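Local coordinates for sialidase domain-containing protein (Dyadobacter fermentans, PDB 5HX0) that is of unknown function but adopts the six-bladed beta-propeller fold of the sialidases, and so possibly binds or cleaves a carbohydrate, at residues S267-P272 against M314-R318; R331-I337 against T363-P369. One frame throughout, in Å; residues are numbered along the deposited sequence.

Overall arrangement
Both contacts join neighbouring blades of a six-bladed beta-propeller, and they share the blade that begins with strand 314-318 and ends with strand 354-358. Contact 1 sets strand 314-318, the innermost of that blade, against strand 262-270 of the preceding one. Contact 2 lies where loop 331-335 meets the entry to the following blade. Their centres are 21 Å apart, yet His315 CB packs 3.4 Å from Pro369 O. Acetates, probably from the crystallisation liquor, lie about 3 Å from the side chains of Tyr368, where one may mark a pocket, and of Glu270, whose OE1 accepts from Lys216 N, at the far end of the strands from Tyr368.

Contact 1 (S267-P272 against M314-R318); sequences SVYETP and MHALR
Ser267 OG donates to the carbonyl O of selenomethionine Met314 at 2.7 Å, reaching it from a little out of the carbonyl plane; OG also receives the backbone N of Ala211, so it ties in a loop as well. Arg318, at the end of strand 314-318, reaches onward and across to Tyr269 and Glu270 with two nitrogens. Its NE donates to Tyr269 OH at 2.9 Å, and NH2 to the carbonyl O of Glu270 at 2.8 Å, the latter almost in the guanidinium plane. A bend at chi3 (-71°) turns the guanidinium toward both acceptors, its plane 73° from that of the tyrosine ring.

Water takes the place of direct backbone pairing in the middle. Water 1 donates to Val268 O (2.9 Å) and Ala316 O (3.0 Å), bridging strands whose axes stay 6.5 Å apart at their closest and run in nearly the same direction, 24° from parallel.

Apolar packing is modest. Tyr269 has CG anti to its N, which carries the ring across to Ala316, CD1 lying 4.3 Å from CB, while the edge of the ring meets Arg318 CB. Pro272 lays CG and CD over one face of the Arg318 guanidinium, CD 3.8 Å from NH2.

Each strand is bonded in its own blade, Ser267 and Tyr269 to strand 276-283, His315 and Leu317 to strand 324-330. Two innermost strands side by side, joined through side chains and water, are characteristic of the central channel of a beta-propeller.

Contact 2 (R331-I337 against T363-P369); sequences RHKPLGI and TTDLGYP
On the face of the beta-propeller that carries the active site in sialidases, the loop between the second and third strands of one blade packs on the segment that leads into the innermost strand of the next. Arg331 reaches out from the first and holds the second. Its NE and NH1 both donate to the carbonyl O of Leu366, at 2.9 and 3.0 Å, a side-on grip of two nitrogens on one atom. NE approaches nearly straight on to the carbonyl (161° at O), whereas NH1 comes in tilted from the carbonyl plane. The chain is extended from CG to NE, long enough to carry the guanidinium across to Tyr368, whose ring edge it meets with NH1 3.4 Å from CE1 and the two planes 53° apart. Water 3 joins the same pair, accepting from Arg331 NH1 and donating to Tyr368 OH. That hydroxyl is also bonded to Glu265, an arrangement resembling the Tyr-Glu couple of sialidase active sites; a role in catalysis here is an inference from the fold.

Beside the arginine the contact is apolar. Leu335 pushes its CD1 against the backbone of Thr363, 3.6 Å from C, and its CD2 against Thr364 CG2, while its CB meets Leu366 CD2. Thr363 OG1 accepts from Asp365 N, an ST turn at the start of this segment. Farther along, the side chains of Ile337 and Pro369 lie alongside, pointing opposite ways, with Ile337 CG2 4.1 Å from Pro369 CB. Ile337 also sends CD1 to the bare backbone of Gly367, 3.6 Å from CA.

Contact 1 (S267-P272 against M314-R318)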
ATOM      1  N   SER A 267     -18.031 -13.546 -15.852  1.00 14.93           N
ATOM      2  CA  SER A 267     -17.045 -13.402 -16.921  1.00 15.98           C
ATOM      3  C   SER A 267     -17.767 -13.316 -18.256  1.00 19.58           C
ATOM      4  O   SER A 267     -18.744 -14.033 -18.483  1.00 15.66           O
ATOM      5  CB  SER A 267     -16.063 -14.578 -16.932  1.00 11.94           C
ATOM      6  OG  SER A 267     -15.090 -14.437 -15.895  1.00 13.98           O
ATOM      7  N   VAL A 268     -17.288 -12.457 -19.146  1.00 15.82           N
ATOM      8  CA  VAL A 268     -17.964 -12.233 -20.415  1.00 14.49           C
ATOM      9  C   VAL A 268     -17.070 -12.745 -21.534  1.00 15.03           C
ATOM     10  O   VAL A 268     -15.846 -12.849 -21.381  1.00 15.73           O
ATOM     11  CB  VAL A 268     -18.353 -10.747 -20.608  1.00 14.93           C
ATOM     12  CG1 VAL A 268     -17.111  -9.849 -20.869  1.00 10.49           C
ATOM     13  CG2 VAL A 268     -19.428 -10.608 -21.712  1.00 17.31           C
ATOM     14  N   TYR A 269     -17.693 -13.094 -22.661  1.00 14.45           N
ATOM     15  CA  TYR A 269     -16.990 -13.727 -23.769  1.00 15.04           C
ATOM     16  C   TYR A 269     -17.712 -13.396 -25.075  1.00 15.55           C
ATOM     17  O   TYR A 269     -18.940 -13.301 -25.102  1.00 20.45           O
ATOM     18  CB  TYR A 269     -16.917 -15.254 -23.523  1.00 13.74           C
ATOM     19  CG  TYR A 269     -16.177 -16.009 -24.597  1.00 19.34           C
ATOM     20  CD1 TYR A 269     -14.792 -15.988 -24.641  1.00 15.82           C
ATOM     21  CD2 TYR A 269     -16.867 -16.746 -25.563  1.00 16.70           C
ATOM     22  CE1 TYR A 269     -14.096 -16.663 -25.639  1.00 23.52           C
ATOM     23  CE2 TYR A 269     -16.177 -17.443 -26.569  1.00 13.64           C
ATOM     24  CZ  TYR A 269     -14.782 -17.380 -26.593  1.00 19.05           C
ATOM     25  OH  TYR A 269     -14.048 -18.028 -27.562  1.00 19.48           O
ATOM     26  N   GLU A 270     -16.955 -13.201 -26.152  1.00 15.75           N
ATOM     27  CA  GLU A 270     -17.536 -13.023 -27.477  1.00 16.03           C
ATOM     28  C   GLU A 270     -17.152 -14.210 -28.338  1.00 19.39           C
ATOM     29  O   GLU A 270     -15.964 -14.549 -28.433  1.00 18.68           O
ATOM     30  CB  GLU A 270     -17.055 -11.730 -28.131  1.00 19.03           C
ATOM     31  CG  GLU A 270     -17.795 -11.377 -29.422  1.00 26.41           C
ATOM     32  CD  GLU A 270     -17.148 -10.186 -30.106  1.00 32.01           C
ATOM     33  OE1 GLU A 270     -16.049 -10.354 -30.683  1.00 28.32           O
ATOM     34  OE2 GLU A 270     -17.699  -9.074 -30.011  1.00 31.42           O
ATOM     35  N   THR A 271     -18.153 -14.832 -28.973  1.00 20.00           N
ATOM     36  CA  THR A 271     -17.913 -16.029 -29.770  1.00 18.73           C
ATOM     37  C   THR A 271     -17.456 -15.650 -31.175  1.00 21.37           C
ATOM     38  O   THR A 271     -17.593 -14.494 -31.589  1.00 18.20           O
ATOM     39  CB  THR A 271     -19.178 -16.869 -29.850  1.00 20.90           C
ATOM     40  OG1 THR A 271     -20.134 -16.188 -30.674  1.00 19.80           O
ATOM     41  CG2 THR A 271     -19.747 -17.081 -28.459  1.00 15.73           C
ATOM     42  N   PRO A 272     -16.902 -16.606 -31.934  1.00 19.54           N
ATOM     43  CA  PRO A 272     -16.482 -16.273 -33.307  1.00 24.91           C
ATOM     44  C   PRO A 272     -17.612 -15.737 -34.164  1.00 25.34           C
ATOM     45  O   PRO A 272     -17.380 -14.832 -34.975  1.00 23.15           O
ATOM     46  CB  PRO A 272     -15.927 -17.603 -33.832  1.00 21.69           C
ATOM     47  CG  PRO A 272     -15.357 -18.273 -32.557  1.00 18.59           C
ATOM     48  CD  PRO A 272     -16.349 -17.902 -31.476  1.00 15.55           C
HETATM   49  N   MSE A 314     -16.933 -18.226 -12.653  1.00 11.97           N
HETATM   50  CA  MSE A 314     -16.547 -18.824 -13.926  1.00 16.47           C
HETATM   51  C   MSE A 314     -15.543 -17.938 -14.666  1.00 14.65           C
HETATM   52  O   MSE A 314     -15.578 -16.714 -14.517  1.00 12.41           O
HETATM   53  CB  MSE A 314     -17.788 -19.060 -14.816  1.00 13.95           C
HETATM   54  CG  MSE A 314     -18.388 -20.494 -14.727  1.00 12.93           C
HETATM   55 SE   MSE A 314     -19.117 -20.876 -12.980  0.61 16.44          SE
HETATM   56  CE  MSE A 314     -20.442 -19.456 -12.763  1.00 13.75           C
ATOM     57  N   HIS A 315     -14.659 -18.572 -15.445  1.00  9.92           N
ATOM     58  CA  HIS A 315     -13.728 -17.890 -16.337  1.00 11.75           C
ATOM     59  C   HIS A 315     -13.711 -18.626 -17.672  1.00 14.01           C
ATOM     60  O   HIS A 315     -13.682 -19.857 -17.690  1.00 15.24           O
ATOM     61  CB  HIS A 315     -12.279 -17.855 -15.766  1.00  8.61           C
ATOM     62  CG  HIS A 315     -11.305 -17.200 -16.693  1.00 13.02           C
ATOM     63  ND1 HIS A 315     -10.510 -17.913 -17.569  1.00 14.40           N
ATOM     64  CD2 HIS A 315     -11.063 -15.892 -16.950  1.00 11.72           C
ATOM     65  CE1 HIS A 315      -9.797 -17.071 -18.299  1.00 11.71           C
ATOM     66  NE2 HIS A 315     -10.132 -15.838 -17.961  1.00 10.72           N
ATOM     67  N   ALA A 316     -13.717 -17.890 -18.783  1.00 13.98           N
ATOM     68  CA  ALA A 316     -13.718 -18.506 -20.111  1.00 17.30           C
ATOM     69  C   ALA A 316     -12.481 -18.084 -20.886  1.00 15.61           C
ATOM     70  O   ALA A 316     -12.153 -16.893 -20.938  1.00 14.74           O
ATOM     71  CB  ALA A 316     -14.968 -18.135 -20.911  1.00 15.78           C
ATOM     72  N   LEU A 317     -11.819 -19.062 -21.511  1.00 16.80           N
ATOM     73  CA  LEU A 317     -10.631 -18.849 -22.333  1.00  9.39           C
ATOM     74  C   LEU A 317     -10.835 -19.497 -23.697  1.00 13.61           C
ATOM     75  O   LEU A 317     -11.172 -20.683 -23.770  1.00 13.41           O
ATOM     76  CB  LEU A 317      -9.399 -19.468 -21.656  1.00 12.30           C
ATOM     77  CG  LEU A 317      -8.126 -19.489 -22.513  1.00 15.83           C
ATOM     78  CD1 LEU A 317      -7.606 -18.076 -22.703  1.00 18.50           C
ATOM     79  CD2 LEU A 317      -7.048 -20.381 -21.869  1.00 19.07           C
ATOM     80  N   ARG A 318     -10.621 -18.734 -24.773  1.00 13.17           N
ATOM     81  CA  ARG A 318     -10.695 -19.301 -26.115  1.00 17.17           C
ATOM     82  C   ARG A 318      -9.424 -20.105 -26.363  1.00 20.41           C
ATOM     83  O   ARG A 318      -8.323 -19.564 -26.242  1.00 16.49           O
ATOM     84  CB  ARG A 318     -10.848 -18.200 -27.166  1.00 14.57           C
ATOM     85  CG  ARG A 318     -11.031 -18.743 -28.586  1.00 20.70           C
ATOM     86  CD  ARG A 318     -11.069 -17.602 -29.626  1.00 19.53           C
ATOM     87  NE  ARG A 318     -12.316 -16.845 -29.508  1.00 21.64           N
ATOM     88  CZ  ARG A 318     -12.755 -15.971 -30.407  1.00 31.29           C
ATOM     89  NH1 ARG A 318     -12.031 -15.722 -31.496  1.00 23.55           N
ATOM     90  NH2 ARG A 318     -13.916 -15.339 -30.216  1.00 22.74           N
TER
HETATM   91  O   HOH W   1     -14.326 -14.985 -20.087  1.00 17.35           O
HETATM   92  O   HOH W   2     -13.962 -12.362 -30.557  1.00 37.59           O

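Contact 2 (R331-I337 against T363-P369)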
ATOM      1  N   ARG A 331     -16.958 -25.444  -4.594  1.00 16.25           N
ATOM      2  CA  ARG A 331     -16.964 -25.298  -3.140  1.00 13.12           C
ATOM      3  C   ARG A 331     -17.984 -26.235  -2.518  1.00 19.19           C
ATOM      4  O   ARG A 331     -18.837 -25.840  -1.734  1.00 22.90           O
ATOM      5  CB  ARG A 331     -17.214 -23.842  -2.759  1.00 16.99           C
ATOM      6  CG  ARG A 331     -15.964 -22.946  -2.998  1.00 20.95           C
ATOM      7  CD  ARG A 331     -16.333 -21.465  -3.099  1.00 25.99           C
ATOM      8  NE  ARG A 331     -15.178 -20.585  -2.930  1.00 24.96           N
ATOM      9  CZ  ARG A 331     -15.247 -19.261  -2.752  1.00 24.96           C
ATOM     10  NH1 ARG A 331     -14.128 -18.562  -2.580  1.00 14.44           N
ATOM     11  NH2 ARG A 331     -16.420 -18.626  -2.751  1.00 16.01           N
ATOM     12  N   HIS A 332     -17.913 -27.498  -2.936  1.00 20.46           N
ATOM     13  CA  HIS A 332     -18.687 -28.596  -2.359  1.00 21.02           C
ATOM     14  C   HIS A 332     -17.743 -29.777  -2.217  1.00 27.87           C
ATOM     15  O   HIS A 332     -16.647 -29.775  -2.773  1.00 25.18           O
ATOM     16  CB  HIS A 332     -19.888 -28.948  -3.239  1.00 19.48           C
ATOM     17  CG  HIS A 332     -20.657 -27.748  -3.684  1.00 23.47           C
ATOM     18  ND1 HIS A 332     -21.652 -27.181  -2.921  1.00 25.64           N
ATOM     19  CD2 HIS A 332     -20.531 -26.964  -4.780  1.00 27.77           C
ATOM     20  CE1 HIS A 332     -22.136 -26.123  -3.547  1.00 26.87           C
ATOM     21  NE2 HIS A 332     -21.466 -25.963  -4.675  1.00 24.87           N
ATOM     22  N   LYS A 333     -18.151 -30.791  -1.458  1.00 28.40           N
ATOM     23  CA  LYS A 333     -17.317 -31.992  -1.341  1.00 20.16           C
ATOM     24  C   LYS A 333     -17.272 -32.746  -2.659  1.00 22.69           C
ATOM     25  O   LYS A 333     -18.303 -32.967  -3.289  1.00 28.45           O
ATOM     26  CB  LYS A 333     -17.832 -32.929  -0.233  1.00 29.46           C
ATOM     27  CG  LYS A 333     -17.950 -32.288   1.145  1.00 50.84           C
ATOM     28  CD  LYS A 333     -16.717 -31.448   1.505  1.00 61.79           C
ATOM     29  CE  LYS A 333     -15.859 -32.088   2.608  1.00 62.92           C
ATOM     30  NZ  LYS A 333     -14.563 -31.342   2.829  1.00 49.53           N
ATOM     31  N   PRO A 334     -16.076 -33.139  -3.094  1.00 20.66           N
ATOM     32  CA  PRO A 334     -14.764 -32.821  -2.530  1.00 17.39           C
ATOM     33  C   PRO A 334     -14.275 -31.460  -3.035  1.00 16.17           C
ATOM     34  O   PRO A 334     -14.316 -31.221  -4.247  1.00 18.59           O
ATOM     35  CB  PRO A 334     -13.882 -33.950  -3.052  1.00 20.88           C
ATOM     36  CG  PRO A 334     -14.489 -34.312  -4.356  1.00 23.08           C
ATOM     37  CD  PRO A 334     -15.966 -33.978  -4.296  1.00 22.40           C
ATOM     38  N   LEU A 335     -13.822 -30.606  -2.125  1.00 17.12           N
ATOM     39  CA  LEU A 335     -13.529 -29.210  -2.452  1.00 16.48           C
ATOM     40  C   LEU A 335     -12.407 -29.087  -3.470  1.00 17.51           C
ATOM     41  O   LEU A 335     -11.355 -29.705  -3.315  1.00 16.79           O
ATOM     42  CB  LEU A 335     -13.132 -28.465  -1.191  1.00 18.28           C
ATOM     43  CG  LEU A 335     -14.174 -28.393  -0.083  1.00 22.30           C
ATOM     44  CD1 LEU A 335     -13.509 -27.929   1.198  1.00 22.33           C
ATOM     45  CD2 LEU A 335     -15.264 -27.422  -0.504  1.00 21.96           C
ATOM     46  N   GLY A 336     -12.615 -28.254  -4.493  1.00 16.60           N
ATOM     47  CA  GLY A 336     -11.526 -27.975  -5.419  1.00 16.79           C
ATOM     48  C   GLY A 336     -11.892 -27.147  -6.637  1.00 13.95           C
ATOM     49  O   GLY A 336     -12.626 -26.154  -6.537  1.00 14.03           O
ATOM     50  N   ILE A 337     -11.384 -27.566  -7.798  1.00 12.74           N
ATOM     51  CA  ILE A 337     -11.389 -26.773  -9.024  1.00 15.93           C
ATOM     52  C   ILE A 337     -11.828 -27.688 -10.145  1.00 12.89           C
ATOM     53  O   ILE A 337     -11.332 -28.812 -10.245  1.00 15.30           O
ATOM     54  CB  ILE A 337      -9.994 -26.195  -9.364  1.00 13.47           C
ATOM     55  CG1 ILE A 337      -9.314 -25.511  -8.156  1.00 15.27           C
ATOM     56  CG2 ILE A 337     -10.060 -25.297 -10.629  1.00 13.38           C
ATOM     57  CD1 ILE A 337      -9.990 -24.231  -7.633  1.00 15.35           C
ATOM     58  N   THR A 363     -10.727 -25.948   3.268  1.00 19.78           N
ATOM     59  CA  THR A 363     -11.949 -25.193   3.516  1.00 19.24           C
ATOM     60  C   THR A 363     -12.461 -24.617   2.203  1.00 20.25           C
ATOM     61  O   THR A 363     -11.798 -24.688   1.169  1.00 19.45           O
ATOM     62  CB  THR A 363     -11.708 -24.050   4.508  1.00 20.60           C
ATOM     63  OG1 THR A 363     -10.954 -23.018   3.852  1.00 22.05           O
ATOM     64  CG2 THR A 363     -10.925 -24.528   5.715  1.00 18.07           C
ATOM     65  N   THR A 364     -13.666 -24.042   2.254  1.00 17.36           N
ATOM     66  CA  THR A 364     -14.275 -23.444   1.072  1.00 20.27           C
ATOM     67  C   THR A 364     -13.575 -22.162   0.615  1.00 19.05           C
ATOM     68  O   THR A 364     -13.930 -21.623  -0.441  1.00 19.95           O
ATOM     69  CB  THR A 364     -15.750 -23.157   1.358  1.00 25.26           C
ATOM     70  OG1 THR A 364     -15.835 -22.343   2.530  1.00 19.69           O
ATOM     71  CG2 THR A 364     -16.526 -24.470   1.595  1.00 22.06           C
ATOM     72  N   ASP A 365     -12.589 -21.663   1.368  1.00 17.67           N
ATOM     73  CA  ASP A 365     -11.883 -20.430   1.004  1.00 12.86           C
ATOM     74  C   ASP A 365     -10.784 -20.784  -0.005  1.00 14.50           C
ATOM     75  O   ASP A 365      -9.592 -20.854   0.302  1.00 13.65           O
ATOM     76  CB  ASP A 365     -11.351 -19.752   2.264  1.00 13.88           C
ATOM     77  CG  ASP A 365     -10.821 -18.345   2.020  1.00 16.28           C
ATOM     78  OD1 ASP A 365     -11.072 -17.759   0.950  1.00 15.92           O
ATOM     79  OD2 ASP A 365     -10.162 -17.808   2.947  1.00 16.44           O
ATOM     80  N   LEU A 366     -11.213 -20.998  -1.246  1.00 12.45           N
ATOM     81  CA  LEU A 366     -10.353 -21.376  -2.367  1.00 10.05           C
ATOM     82  C   LEU A 366     -11.139 -21.097  -3.639  1.00 13.18           C
ATOM     83  O   LEU A 366     -12.306 -20.705  -3.581  1.00 16.02           O
ATOM     84  CB  LEU A 366      -9.920 -22.856  -2.284  1.00  8.90           C
ATOM     85  CG  LEU A 366     -11.005 -23.913  -2.011  1.00 14.53           C
ATOM     86  CD1 LEU A 366     -11.930 -24.155  -3.222  1.00 19.88           C
ATOM     87  CD2 LEU A 366     -10.392 -25.270  -1.569  1.00 14.03           C
ATOM     88  N   GLY A 367     -10.510 -21.345  -4.792  1.00 11.10           N
ATOM     89  CA  GLY A 367     -11.200 -21.263  -6.066  1.00 15.56           C
ATOM     90  C   GLY A 367     -10.822 -20.072  -6.923  1.00 14.22           C
ATOM     91  O   GLY A 367      -9.638 -19.731  -7.052  1.00 10.83           O
ATOM     92  N   TYR A 368     -11.822 -19.425  -7.517  1.00 13.40           N
ATOM     93  CA  TYR A 368     -11.611 -18.301  -8.426  1.00  7.42           C
ATOM     94  C   TYR A 368     -10.563 -18.609  -9.507  1.00  9.96           C
ATOM     95  O   TYR A 368      -9.597 -17.855  -9.655  1.00 11.20           O
ATOM     96  CB  TYR A 368     -11.214 -17.056  -7.642  1.00 10.49           C
ATOM     97  CG  TYR A 368     -12.354 -16.385  -6.891  1.00 12.10           C
ATOM     98  CD1 TYR A 368     -13.089 -17.068  -5.923  1.00 11.08           C
ATOM     99  CD2 TYR A 368     -12.710 -15.069  -7.178  1.00  8.60           C
ATOM    100  CE1 TYR A 368     -14.145 -16.457  -5.236  1.00  9.67           C
ATOM    101  CE2 TYR A 368     -13.754 -14.449  -6.507  1.00 11.68           C
ATOM    102  CZ  TYR A 368     -14.467 -15.147  -5.540  1.00 14.98           C
ATOM    103  OH  TYR A 368     -15.495 -14.509  -4.883  1.00 15.35           O
ATOM    104  N   PRO A 369     -10.741 -19.679 -10.274  1.00  8.90           N
ATOM    105  CA  PRO A 369      -9.731 -19.994 -11.291  1.00 10.60           C
ATOM    106  C   PRO A 369      -9.721 -18.994 -12.442  1.00  7.99           C
ATOM    107  O   PRO A 369     -10.712 -18.334 -12.759  1.00 13.22           O
ATOM    108  CB  PRO A 369     -10.115 -21.405 -11.769  1.00  8.03           C
ATOM    109  CG  PRO A 369     -11.611 -21.453 -11.549  1.00 11.59           C
ATOM    110  CD  PRO A 369     -11.842 -20.660 -10.276  1.00 11.08           C
TER
HETATM  111  O   HOH W   3     -15.192 -15.557  -1.960  1.00 30.46           O